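Local coordinates for putative glucoamylase (Bacteroides uniformis, PDB 4GL3), which is a putative glucoamylase, probably a glycoside hydrolase that cleaves glucose from glucan chains, at residues A63-I68 with T393-K398; K118-D123 with S179-W184; V323-A328 with K362-L367. All coordinates share one frame; numbering follows the deposited sequence.

Contact 1 of 3, residues A63-I68 with T393-K398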
loop_
_atom_site.group_PDB
_atom_site.type_symbol
_atom_site.label_atom_id
_atom_site.label_comp_id
_atom_site.label_asym_id
_atom_site.label_seq_id
_atom_site.Cartn_x
_atom_site.Cartn_y
_atom_site.Cartn_z
ATOM N N ALA A 63 7.380 -0.564 -7.374
ATOM C CA ALA A 63 7.332 -1.526 -8.473
ATOM C C ALA A 63 8.452 -1.290 -9.483
ATOM O O ALA A 63 9.046 -2.248 -10.007
ATOM C CB ALA A 63 5.965 -1.508 -9.160
ATOM N N ILE A 64 8.785 -0.032 -9.756
ATOM C CA ILE A 64 9.891 0.247 -10.658
ATOM C C ILE A 64 11.229 -0.328 -10.106
ATOM O O ILE A 64 12.007 -0.951 -10.852
ATOM C CB ILE A 64 10.028 1.732 -10.980
ATOM C CG1 ILE A 64 8.851 2.149 -11.866
ATOM C CG2 ILE A 64 11.357 2.032 -11.680
ATOM C CD1 ILE A 64 8.588 3.639 -11.850
ATOM N N ILE A 65 11.484 -0.138 -8.819
ATOM C CA ILE A 65 12.703 -0.665 -8.194
ATOM C C ILE A 65 12.740 -2.207 -8.291
ATOM O O ILE A 65 13.777 -2.781 -8.678
ATOM C CB ILE A 65 12.857 -0.217 -6.725
ATOM C CG1 ILE A 65 12.848 1.337 -6.626
ATOM C CG2 ILE A 65 14.152 -0.796 -6.131
ATOM C CD1 ILE A 65 12.541 1.845 -5.209
ATOM N N VAL A 66 11.602 -2.856 -8.015
ATOM C CA VAL A 66 11.466 -4.319 -8.162
ATOM C C VAL A 66 11.789 -4.737 -9.600
ATOM O O VAL A 66 12.585 -5.644 -9.853
ATOM C CB VAL A 66 10.057 -4.805 -7.739
ATOM C CG1 VAL A 66 9.840 -6.298 -8.040
ATOM C CG2 VAL A 66 9.809 -4.529 -6.243
ATOM N N GLY A 67 11.220 -4.008 -10.546
ATOM C CA GLY A 67 11.426 -4.284 -11.981
ATOM C C GLY A 67 12.862 -4.166 -12.464
ATOM O O GLY A 67 13.297 -4.959 -13.309
ATOM N N ILE A 68 13.605 -3.193 -11.932
ATOM C CA ILE A 68 15.019 -3.080 -12.260
ATOM C C ILE A 68 15.767 -4.313 -11.747
ATOM O O ILE A 68 16.522 -4.932 -12.485
ATOM C CB ILE A 68 15.699 -1.831 -11.657
ATOM C CG1 ILE A 68 15.126 -0.538 -12.258
ATOM C CG2 ILE A 68 17.198 -1.903 -11.905
ATOM C CD1 ILE A 68 15.462 0.724 -11.466
ATOM N N THR A 393 13.287 -11.472 -1.386
ATOM C CA THR A 393 14.604 -10.884 -1.114
ATOM C C THR A 393 14.601 -9.759 -0.034
ATOM O O THR A 393 15.649 -9.249 0.313
ATOM C CB THR A 393 15.179 -10.231 -2.399
ATOM O OG1 THR A 393 14.299 -9.172 -2.828
ATOM C CG2 THR A 393 15.407 -11.272 -3.544
ATOM N N GLY A 394 13.437 -9.355 0.466
ATOM C CA GLY A 394 13.348 -8.226 1.389
ATOM C C GLY A 394 13.788 -6.886 0.788
ATOM O O GLY A 394 14.060 -5.952 1.533
ATOM N N LEU A 395 13.818 -6.789 -0.551
ATOM C CA LEU A 395 14.331 -5.641 -1.287
ATOM C C LEU A 395 13.809 -4.292 -0.796
ATOM O O LEU A 395 14.625 -3.413 -0.459
ATOM C CB LEU A 395 14.005 -5.748 -2.788
ATOM C CG LEU A 395 14.529 -4.594 -3.657
ATOM C CD1 LEU A 395 16.083 -4.576 -3.691
ATOM C CD2 LEU A 395 13.986 -4.703 -5.087
ATOM N N ILE A 396 12.485 -4.095 -0.767
ATOM C CA ILE A 396 11.956 -2.742 -0.498
ATOM C C ILE A 396 12.057 -2.408 0.995
ATOM O O ILE A 396 12.382 -1.284 1.372
ATOM C CB ILE A 396 10.519 -2.569 -1.040
ATOM C CG1 ILE A 396 10.476 -2.835 -2.558
ATOM C CG2 ILE A 396 9.956 -1.186 -0.705
ATOM C CD1 ILE A 396 11.491 -2.093 -3.403
ATOM N N TRP A 397 11.804 -3.414 1.836
ATOM C CA TRP A 397 12.076 -3.326 3.266
ATOM C C TRP A 397 13.495 -2.883 3.585
ATOM O O TRP A 397 13.703 -1.978 4.360
ATOM C CB TRP A 397 11.875 -4.679 3.929
ATOM C CG TRP A 397 10.452 -5.085 4.097
ATOM C CD1 TRP A 397 9.362 -4.276 4.202
ATOM C CD2 TRP A 397 9.969 -6.431 4.252
ATOM N NE1 TRP A 397 8.224 -5.028 4.356
ATOM C CE2 TRP A 397 8.574 -6.354 4.425
ATOM C CE3 TRP A 397 10.578 -7.680 4.222
ATOM C CZ2 TRP A 397 7.771 -7.497 4.595
ATOM C CZ3 TRP A 397 9.791 -8.812 4.407
ATOM C CH2 TRP A 397 8.398 -8.705 4.586
ATOM N N LYS A 398 14.490 -3.499 2.991
ATOM C CA LYS A 398 15.868 -3.076 3.292
ATOM C C LYS A 398 16.125 -1.624 2.901
ATOM O O LYS A 398 16.790 -0.906 3.628
ATOM C CB LYS A 398 16.907 -3.977 2.628
ATOM C CG LYS A 398 16.963 -5.383 3.211
ATOM C CD LYS A 398 18.050 -6.231 2.513
ATOM C CE LYS A 398 17.611 -7.667 2.276
ATOM N NZ LYS A 398 17.525 -8.473 3.527
#

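Contact 2 of 3, residues K118-D123 with S179-W184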
loop_
_atom_site.group_PDB
_atom_site.type_symbol
_atom_site.label_atom_id
_atom_site.label_comp_id
_atom_site.label_asym_id
_atom_site.label_seq_id
_atom_site.Cartn_x
_atom_site.Cartn_y
_atom_site.Cartn_z
ATOM N N LYS A 118 -15.939 17.894 -0.756
ATOM C CA LYS A 118 -15.109 18.644 0.160
ATOM C C LYS A 118 -13.665 18.101 0.257
ATOM O O LYS A 118 -12.860 18.636 1.009
ATOM C CB LYS A 118 -15.759 18.646 1.522
ATOM C CG LYS A 118 -17.138 19.319 1.576
ATOM C CD LYS A 118 -17.496 19.744 2.982
ATOM C CE LYS A 118 -18.879 20.399 3.033
ATOM N NZ LYS A 118 -19.306 20.762 4.409
ATOM N N ASP A 119 -13.356 17.016 -0.481
ATOM C CA ASP A 119 -11.999 16.397 -0.507
ATOM C C ASP A 119 -11.300 16.797 -1.802
ATOM O O ASP A 119 -11.212 16.022 -2.770
ATOM C CB ASP A 119 -12.113 14.874 -0.398
ATOM C CG ASP A 119 -10.760 14.149 -0.316
ATOM O OD1 ASP A 119 -9.669 14.791 -0.307
ATOM O OD2 ASP A 119 -10.846 12.891 -0.206
ATOM N N ASP A 120 -10.793 18.015 -1.807
ATOM C CA ASP A 120 -10.221 18.627 -3.003
ATOM C C ASP A 120 -8.905 19.302 -2.742
ATOM O O ASP A 120 -8.515 20.230 -3.472
ATOM C CB ASP A 120 -11.226 19.663 -3.568
ATOM C CG ASP A 120 -11.488 20.855 -2.589
ATOM O OD1 ASP A 120 -11.045 20.779 -1.409
ATOM O OD2 ASP A 120 -12.114 21.846 -3.051
ATOM N N GLY A 121 -8.247 18.897 -1.663
ATOM C CA GLY A 121 -6.934 19.389 -1.305
ATOM C C GLY A 121 -5.985 18.253 -0.983
ATOM O O GLY A 121 -5.993 17.235 -1.643
ATOM N N ALA A 122 -5.190 18.445 0.064
ATOM C CA ALA A 122 -4.253 17.454 0.536
ATOM C C ALA A 122 -4.991 16.195 1.040
ATOM O O ALA A 122 -6.062 16.279 1.682
ATOM C CB ALA A 122 -3.356 18.016 1.659
ATOM N N ASP A 123 -4.385 15.051 0.712
ATOM C CA ASP A 123 -4.686 13.742 1.330
ATOM C C ASP A 123 -3.375 13.199 1.855
ATOM O O ASP A 123 -2.447 12.816 1.062
ATOM C CB ASP A 123 -5.318 12.793 0.313
ATOM C CG ASP A 123 -5.665 11.441 0.900
ATOM O OD1 ASP A 123 -4.872 10.927 1.747
ATOM O OD2 ASP A 123 -6.759 10.942 0.578
ATOM N N SER A 179 -8.035 21.294 2.968
ATOM C CA SER A 179 -8.451 21.919 1.727
ATOM C C SER A 179 -8.391 23.444 1.768
ATOM O O SER A 179 -8.754 24.048 2.761
ATOM C CB SER A 179 -9.896 21.513 1.409
ATOM O OG SER A 179 -10.413 22.312 0.351
ATOM N N PRO A 180 -7.918 24.071 0.684
ATOM C CA PRO A 180 -7.955 25.514 0.607
ATOM C C PRO A 180 -9.368 26.059 0.552
ATOM O O PRO A 180 -9.580 27.220 0.916
ATOM C CB PRO A 180 -7.206 25.826 -0.695
ATOM C CG PRO A 180 -7.309 24.581 -1.521
ATOM C CD PRO A 180 -7.332 23.462 -0.519
ATOM N N ASN A 181 -10.319 25.231 0.116
ATOM C CA ASN A 181 -11.711 25.668 -0.075
ATOM C C ASN A 181 -12.632 25.263 1.088
ATOM O O ASN A 181 -13.632 25.895 1.330
ATOM C CB ASN A 181 -12.297 25.100 -1.391
ATOM C CG ASN A 181 -11.501 25.528 -2.609
ATOM O OD1 ASN A 181 -11.102 24.695 -3.422
ATOM N ND2 ASN A 181 -11.230 26.780 -2.700
ATOM N N ASN A 182 -12.269 24.199 1.801
ATOM C CA ASN A 182 -13.123 23.643 2.864
ATOM C C ASN A 182 -12.398 23.493 4.190
ATOM O O ASN A 182 -12.940 22.913 5.130
ATOM C CB ASN A 182 -13.607 22.269 2.373
ATOM C CG ASN A 182 -14.417 22.386 1.107
ATOM O OD1 ASN A 182 -15.500 22.984 1.106
ATOM N ND2 ASN A 182 -13.901 21.871 0.026
ATOM N N GLY A 183 -11.158 23.985 4.262
ATOM C CA GLY A 183 -10.374 23.929 5.477
ATOM C C GLY A 183 -10.343 22.523 6.065
ATOM O O GLY A 183 -10.015 21.561 5.370
ATOM N N TRP A 184 -10.724 22.416 7.337
ATOM C CA TRP A 184 -10.744 21.145 8.078
ATOM C C TRP A 184 -12.083 20.445 8.070
ATOM O O TRP A 184 -12.344 19.559 8.923
ATOM C CB TRP A 184 -10.303 21.410 9.548
ATOM C CG TRP A 184 -8.928 22.063 9.622
ATOM C CD1 TRP A 184 -8.659 23.380 9.895
ATOM C CD2 TRP A 184 -7.676 21.442 9.399
ATOM N NE1 TRP A 184 -7.302 23.612 9.826
ATOM C CE2 TRP A 184 -6.677 22.443 9.526
ATOM C CE3 TRP A 184 -7.290 20.149 9.059
ATOM C CZ2 TRP A 184 -5.328 22.178 9.377
ATOM C CZ3 TRP A 184 -5.954 19.875 8.921
ATOM C CH2 TRP A 184 -4.981 20.896 9.053
#

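Contact 3 of 3, residues V323-A328 with K362-L367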
loop_
_atom_site.group_PDB
_atom_site.type_symbol
_atom_site.label_atom_id
_atom_site.label_comp_id
_atom_site.label_asym_id
_atom_site.label_seq_id
_atom_site.Cartn_x
_atom_site.Cartn_y
_atom_site.Cartn_z
ATOM N N VAL A 323 -17.270 -11.947 -2.565
ATOM C CA VAL A 323 -16.201 -11.458 -3.438
ATOM C C VAL A 323 -14.846 -11.822 -2.799
ATOM O O VAL A 323 -14.564 -11.451 -1.664
ATOM C CB VAL A 323 -16.310 -9.919 -3.642
ATOM C CG1 VAL A 323 -15.147 -9.360 -4.485
ATOM C CG2 VAL A 323 -17.682 -9.550 -4.248
ATOM N N ILE A 324 -14.062 -12.618 -3.518
ATOM C CA ILE A 324 -12.661 -12.899 -3.184
ATOM C C ILE A 324 -11.790 -11.975 -4.052
ATOM O O ILE A 324 -12.057 -11.758 -5.246
ATOM C CB ILE A 324 -12.331 -14.411 -3.401
ATOM C CG1 ILE A 324 -13.136 -15.287 -2.429
ATOM C CG2 ILE A 324 -10.814 -14.692 -3.263
ATOM C CD1 ILE A 324 -12.718 -15.310 -0.962
ATOM N N THR A 325 -10.773 -11.391 -3.439
ATOM C CA THR A 325 -9.988 -10.382 -4.059
ATOM C C THR A 325 -8.489 -10.831 -4.009
ATOM O O THR A 325 -7.888 -10.906 -2.914
ATOM C CB THR A 325 -10.138 -9.056 -3.283
ATOM O OG1 THR A 325 -11.509 -8.620 -3.265
ATOM C CG2 THR A 325 -9.220 -8.023 -3.853
ATOM N N PRO A 326 -7.884 -11.135 -5.189
ATOM C CA PRO A 326 -6.550 -11.737 -5.205
ATOM C C PRO A 326 -5.465 -10.993 -4.450
ATOM O O PRO A 326 -4.602 -11.655 -3.869
ATOM C CB PRO A 326 -6.225 -11.807 -6.704
ATOM C CG PRO A 326 -7.557 -12.121 -7.314
ATOM C CD PRO A 326 -8.511 -11.229 -6.526
ATOM N N THR A 327 -5.497 -9.653 -4.432
ATOM C CA THR A 327 -4.478 -8.926 -3.708
ATOM C C THR A 327 -4.430 -9.250 -2.217
ATOM O O THR A 327 -3.370 -9.101 -1.633
ATOM C CB THR A 327 -4.542 -7.408 -3.930
ATOM O OG1 THR A 327 -3.321 -6.812 -3.462
ATOM C CG2 THR A 327 -5.745 -6.771 -3.195
ATOM N N ALA A 328 -5.537 -9.721 -1.620
ATOM C CA ALA A 328 -5.581 -10.114 -0.190
ATOM C C ALA A 328 -4.564 -11.230 0.099
ATOM O O ALA A 328 -3.580 -11.001 0.823
ATOM C CB ALA A 328 -7.005 -10.542 0.254
ATOM N N LYS A 362 -7.010 -10.017 -12.452
ATOM C CA LYS A 362 -8.020 -8.994 -12.389
ATOM C C LYS A 362 -8.448 -8.791 -10.917
ATOM O O LYS A 362 -8.078 -9.563 -9.996
ATOM C CB LYS A 362 -9.194 -9.371 -13.288
ATOM C CG LYS A 362 -8.872 -9.281 -14.772
ATOM C CD LYS A 362 -9.825 -10.215 -15.532
ATOM C CE LYS A 362 -9.449 -10.393 -16.975
ATOM N NZ LYS A 362 -10.509 -11.212 -17.586
ATOM N N ASP A 363 -9.179 -7.717 -10.678
ATOM C CA ASP A 363 -9.279 -7.182 -9.330
ATOM C C ASP A 363 -9.936 -8.077 -8.297
ATOM O O ASP A 363 -9.552 -8.035 -7.127
ATOM C CB ASP A 363 -10.041 -5.880 -9.344
ATOM C CG ASP A 363 -9.815 -5.080 -8.083
ATOM O OD1 ASP A 363 -8.623 -4.877 -7.695
ATOM O OD2 ASP A 363 -10.821 -4.609 -7.515
ATOM N N ALA A 364 -10.946 -8.828 -8.722
ATOM C CA ALA A 364 -11.801 -9.582 -7.815
ATOM C C ALA A 364 -12.710 -10.498 -8.611
ATOM O O ALA A 364 -12.882 -10.347 -9.842
ATOM C CB ALA A 364 -12.641 -8.643 -6.920
ATOM N N PHE A 365 -13.309 -11.432 -7.900
ATOM C CA PHE A 365 -14.271 -12.358 -8.481
ATOM C C PHE A 365 -15.252 -12.857 -7.433
ATOM O O PHE A 365 -14.995 -12.807 -6.217
ATOM C CB PHE A 365 -13.598 -13.573 -9.196
ATOM C CG PHE A 365 -12.804 -14.465 -8.268
ATOM C CD1 PHE A 365 -11.484 -14.152 -7.926
ATOM C CD2 PHE A 365 -13.378 -15.608 -7.716
ATOM C CE1 PHE A 365 -10.762 -14.975 -7.072
ATOM C CE2 PHE A 365 -12.669 -16.398 -6.844
ATOM C CZ PHE A 365 -11.366 -16.081 -6.507
ATOM N N ASN A 366 -16.386 -13.325 -7.930
ATOM C CA ASN A 366 -17.462 -13.891 -7.112
ATOM C C ASN A 366 -17.957 -15.155 -7.787
ATOM O O ASN A 366 -18.745 -15.090 -8.741
ATOM C CB ASN A 366 -18.600 -12.885 -6.959
ATOM C CG ASN A 366 -19.738 -13.394 -6.075
ATOM O OD1 ASN A 366 -20.057 -14.596 -6.049
ATOM N ND2 ASN A 366 -20.359 -12.472 -5.338
ATOM N N LEU A 367 -17.494 -16.316 -7.330
ATOM C CA LEU A 367 -17.888 -17.577 -7.970
ATOM C C LEU A 367 -19.382 -17.889 -7.784
ATOM O O LEU A 367 -19.975 -18.545 -8.641
ATOM C CB LEU A 367 -17.020 -18.741 -7.469
ATOM C CG LEU A 367 -15.539 -18.691 -7.843
ATOM C CD1 LEU A 367 -14.849 -19.979 -7.414
ATOM C CD2 LEU A 367 -15.360 -18.447 -9.335
HETATM O O HOH W 1 -6.834 -8.006 -6.385
#

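Contact 1 of 3, residues A63-I68 with T393-K398
Ile-65 meets both Leu-395 and Ile-396, and it does so with one methyl group. Its CG2, anti to its own backbone N (chi1 of CG1 -57°), approaches Leu-395 CD2 at 4.0 Å. The same methyl lies 4.0 Å from Ile-396 CD1, so it sits against the tips of two consecutive residues of the other helix. Ile-65 CB adds a further approach to that CD1, and the two isoleucine side chains cross at a slant. Around them, Ala-137 and Tyr-140 of helix 124-140 also touch Ile-65. One residue on, Val-66 turns CG2 to Ile-396, whose CD1 lies 4.1 Å from it and whose CG1 is about as near; these side chains cross at roughly a right angle. Leu-395, its CG anti to N (chi1 -179°), brings CD2 within 4.0 Å of Val-66 CA and, a little farther off, near Val-66 CG2. No hydrogen bond spans the pair; the closest contacts are all carbon to carbon, and 166 Å² is buried. Helix 54-69 thus packs on the start of helix 395-401 across 325 residues of chain, an arrangement consistent with the closed ring of helices known from the six-hairpin clan. Gly-394, with a positive phi of 63°, is the first residue past helix 378-393 and the N-cap of helix 395-401. In the first turn of helix 395-401, Trp-397 N and, weakly, Ile-396 N donate to Asn-390 OD1. From helix 378-393, Ile-385 and Glu-389 touch Val-66, and Glu-389 touches Leu-395 as well.

Contact 2 of 3, residues K118-D123 with S179-W184
Asp-120 and Ser-179 face each other with the carboxylate oxygen OD1 directed at the hydroxyl. Asp-120 has CG between the backbone N and the carbonyl carbon (chi1 64°), which swings its carboxylate across to the other loop. Ser-179 OG donates to Asp-120 OD1, although the modelled 2.4 Å is so short that the exact length is doubtful. On its acceptor side, OG takes two backbone N-H groups, Asn-181 N at 2.9 Å and Asn-182 N at 3.0 Å. Replacing Ser-179 with an alanine would probably leave Asp-120 OD1 without this donor and the turn at 179-182 without the acceptor that holds its two amides. Asn-182 comes crosswise to Asp-120, amide and carboxylate planes 35° apart, and its ND2 gives OD1 a weak bond at 3.4 Å. That amide also packs against Lys-118, with ND2 3.4 Å from Lys-118 CA. Gly-121 CA lies 4.2 Å from Ser-179 CA, and a beta carbon on it would point at that residue and collide with its CA. Ser-179 N donates to Gly-183 O, and Gly-183 N returns a weak bond to Ser-179 O. The hydroxyl's two accepted bonds make an ST turn and an ST motif, placed where the two-stranded antiparallel sheet of 122-123 and 177-178 runs out into its loops.

Contact 3 of 3, residues V323-A328 with K362-L367
Ile-324 and Phe-365 form a reciprocal pair of backbone hydrogen bonds: Ile-324 N donates to Phe-365 O at 2.9 Å and Phe-365 N to Ile-324 O at 3.0 Å. Both donors lie nearly on the line of the carbonyl they meet. CA-H...O contacts flank the pairing, Val-323 CA to Phe-365 O (3.3 Å) and Ala-364 CA to Ile-324 O. Apolar contact follows. Phe-365 has CG between its N and carbonyl carbon (chi1 63°), which brings the ring back beside Ile-324; the two side chains lie alongside, pointing the same way. Ile-324 CB stands over one ring face, 4.1 Å from the centroid and 27° off the normal, a CH-pi contact, while Ile-324 CG2 touches Phe-365 CZ at 3.6 Å. Pro-326 CG meets the ring at its edge. Val-323 CG1 packs on Ala-364 CB at 3.6 Å. Water gives one polar link: it accepts from Thr-327 N and donates to Asp-363 O. Beyond the pair, Asp-363 OD2 accepts from Asp-307 N, and Thr-325 OG1 is bonded to Ser-306 OG. The result is a single antiparallel beta bridge, set just before helix 326-331 and borne by strand 365-366, which itself pairs with strand 371-372.

From the N terminus, helix 54-69 opens contact 1 and its partner does not arrive until helix 395-401, so the loop closed there spans 325 residues and contains both other contacts. Contact 2 opens at 118-123 and closes at 179-184; contact 3 opens later, at 323-328, and closes at 362-367. The last two are in series and neither crosses the other. None touches another: contacts 2 and 3 have centres about 33 Å apart, and contacts 1 and 2 lie on opposite sides of the chain's centre. Contact 1 thus joins an early helix to one close to the C terminus, contact 2 joins the loops beside strands 122-123 and 177-178, and contact 3 joins the segment leading into helix 326-331 to strand 365-366.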